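Local coordinates for glycosyl hydrolase family 2, TIM barrel domain protein (PDB 6ED2) that probably hydrolyses beta-D-glucuronides, as a gut bacterial beta-glucuronidase of glycoside hydrolase family 2, at residues 98-103 and 151-156. Residues are numbered along the deposited sequence; the frame is centred on the assembly and turned at random.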
loop_
_atom_site.group_PDB
_atom_site.type_symbol
_atom_site.label_atom_id
_atom_site.label_comp_id
_atom_site.label_asym_id
_atom_site.label_seq_id
_atom_site.Cartn_x
_atom_site.Cartn_y
_atom_site.Cartn_z
ATOM N N SER A 98 26.719 -0.515 34.480
ATOM C CA SER A 98 27.887 -0.757 35.307
ATOM C C SER A 98 29.085 -0.837 34.395
ATOM O O SER A 98 28.980 -1.302 33.259
ATOM C CB SER A 98 27.796 -2.070 36.114
ATOM O OG SER A 98 26.714 -2.012 37.020
ATOM N N PHE A 99 30.226 -0.383 34.888
ATOM C CA PHE A 99 31.434 -0.492 34.095
ATOM C C PHE A 99 32.575 -0.857 35.016
ATOM O O PHE A 99 32.589 -0.508 36.203
ATOM C CB PHE A 99 31.754 0.796 33.312
ATOM C CG PHE A 99 31.992 2.012 34.174
ATOM C CD1 PHE A 99 33.282 2.389 34.532
ATOM C CD2 PHE A 99 30.932 2.799 34.600
ATOM C CE1 PHE A 99 33.504 3.531 35.317
ATOM C CE2 PHE A 99 31.151 3.943 35.383
ATOM C CZ PHE A 99 32.433 4.298 35.744
ATOM N N PHE A 100 33.518 -1.587 34.459
ATOM C CA PHE A 100 34.646 -2.080 35.212
ATOM C C PHE A 100 35.831 -1.188 34.924
ATOM O O PHE A 100 36.107 -0.879 33.761
ATOM C CB PHE A 100 34.981 -3.524 34.837
ATOM C CG PHE A 100 35.997 -4.151 35.749
ATOM C CD1 PHE A 100 35.611 -4.681 36.970
ATOM C CD2 PHE A 100 37.343 -4.169 35.404
ATOM C CE1 PHE A 100 36.547 -5.255 37.818
ATOM C CE2 PHE A 100 38.284 -4.738 36.245
ATOM C CZ PHE A 100 37.888 -5.286 37.450
ATOM N N VAL A 101 36.537 -0.797 35.971
ATOM C CA VAL A 101 37.771 -0.036 35.819
ATOM C C VAL A 101 38.926 -0.960 36.184
ATOM O O VAL A 101 39.038 -1.369 37.344
ATOM C CB VAL A 101 37.775 1.225 36.694
ATOM C CG1 VAL A 101 39.119 1.929 36.574
ATOM C CG2 VAL A 101 36.628 2.149 36.299
ATOM N N PRO A 102 39.797 -1.305 35.245
ATOM C CA PRO A 102 40.905 -2.211 35.563
ATOM C C PRO A 102 41.842 -1.606 36.596
ATOM O O PRO A 102 42.011 -0.386 36.683
ATOM C CB PRO A 102 41.613 -2.395 34.216
ATOM C CG PRO A 102 40.609 -1.979 33.179
ATOM C CD PRO A 102 39.748 -0.939 33.821
ATOM N N ALA A 103 42.459 -2.484 37.386
ATOM C CA ALA A 103 43.487 -2.043 38.321
ATOM C C ALA A 103 44.595 -1.281 37.605
ATOM O O ALA A 103 45.076 -0.260 38.102
ATOM C CB ALA A 103 44.072 -3.246 39.058
ATOM N N ASN A 151 39.833 -1.787 39.760
ATOM C CA ASN A 151 39.619 -3.234 39.659
ATOM C C ASN A 151 38.288 -3.659 40.280
ATOM O O ASN A 151 38.166 -4.738 40.863
ATOM C CB ASN A 151 40.780 -4.032 40.257
ATOM C CG ASN A 151 41.104 -5.275 39.429
ATOM O OD1 ASN A 151 41.433 -5.178 38.231
ATOM N ND2 ASN A 151 40.994 -6.455 40.054
ATOM N N GLN A 152 37.272 -2.814 40.132
ATOM C CA GLN A 152 35.928 -3.146 40.576
ATOM C C GLN A 152 34.930 -2.625 39.562
ATOM O O GLN A 152 35.275 -1.884 38.633
ATOM C CB GLN A 152 35.622 -2.567 41.962
ATOM C CG GLN A 152 36.621 -2.986 43.007
ATOM C CD GLN A 152 36.384 -2.317 44.324
ATOM O OE1 GLN A 152 35.267 -2.325 44.844
ATOM N NE2 GLN A 152 37.435 -1.721 44.880
ATOM N N PHE A 153 33.677 -3.028 39.756
ATOM C CA PHE A 153 32.585 -2.473 38.981
ATOM C C PHE A 153 32.127 -1.147 39.588
ATOM O O PHE A 153 32.245 -0.913 40.795
ATOM C CB PHE A 153 31.427 -3.467 38.893
ATOM C CG PHE A 153 31.670 -4.563 37.901
ATOM C CD1 PHE A 153 31.507 -4.331 36.535
ATOM C CD2 PHE A 153 32.102 -5.815 38.323
ATOM C CE1 PHE A 153 31.753 -5.326 35.601
ATOM C CE2 PHE A 153 32.358 -6.832 37.396
ATOM C CZ PHE A 153 32.174 -6.591 36.033
ATOM N N ASN A 154 31.626 -0.270 38.721
ATOM C CA ASN A 154 31.175 1.060 39.097
ATOM C C ASN A 154 29.802 1.314 38.503
ATOM O O ASN A 154 29.521 0.891 37.377
ATOM C CB ASN A 154 32.181 2.108 38.617
ATOM C CG ASN A 154 33.521 1.974 39.317
ATOM O OD1 ASN A 154 33.756 2.625 40.332
ATOM N ND2 ASN A 154 34.393 1.118 38.795
ATOM N N LYS A 155 28.948 1.999 39.260
ATOM C CA LYS A 155 27.594 2.287 38.811
ATOM C C LYS A 155 27.554 3.614 38.058
ATOM O O LYS A 155 28.019 4.643 38.560
ATOM C CB LYS A 155 26.620 2.323 39.983
ATOM C CG LYS A 155 25.213 2.668 39.532
ATOM C CD LYS A 155 24.170 2.012 40.402
ATOM C CE LYS A 155 24.076 0.534 40.108
ATOM N NZ LYS A 155 23.112 -0.104 41.046
ATOM N N LEU A 156 27.007 3.583 36.846
ATOM C CA LEU A 156 26.797 4.769 36.031
ATOM C C LEU A 156 25.303 5.014 35.949
ATOM O O LEU A 156 24.570 4.181 35.405
ATOM C CB LEU A 156 27.388 4.585 34.638
ATOM C CG LEU A 156 27.075 5.641 33.589
ATOM C CD1 LEU A 156 27.415 7.049 34.117
ATOM C CD2 LEU A 156 27.870 5.303 32.336
#
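S98, the non-hydrogen-bonded partner of K155, brings its CA to 3.1 Å from N154 O, a CA-H...O contact within the ladder. At F99, the hydrogen-bonded partner of N154, the amide F99 N donates to N154 O (2.9 Å), and N154 N returns a bond to F99 O. With CG set between backbone N and carbonyl carbon (chi1 61°), the F99 ring turns one face to N154 CB, a CH-pi contact with CB over the face, offset toward the rim, while L156 CB meets its edge at 3.9 Å from F99 CE2. The amide end of N154 is engaged elsewhere: OD1 accepts from R149 N and N126 ND2.

F100 puts its side chain on the other surface of the sheet, with F153. Its edge points at the F153 face, centroids 5.1 Å apart and planes at 69°, with CD1 over the centre of that ring; the far end, CZ, lies 3.3 Å from N151 C. Cut back to an alanine, F100 would probably leave the F153 face without its edge-on partner and open a gap beside the N151 backbone. R38 and A33 of a second subunit also pack here, against F100 and F153 respectively.

Beyond, V101 N bonds to Q152 O, and A103 N reaches N151 OD1 (3.0 Å) with the donor a little out of the carbonyl plane, so a side chain ties the two segments together past the ladder. The axes of 98-101 and 152-156 run at 142°, and side chains alternate between the two surfaces: twisted antiparallel pairing, here of the longer strands 92-101 and 152-161, within the beta-sandwich, jelly-roll-like sugar-binding domain of family 2 glycosidases.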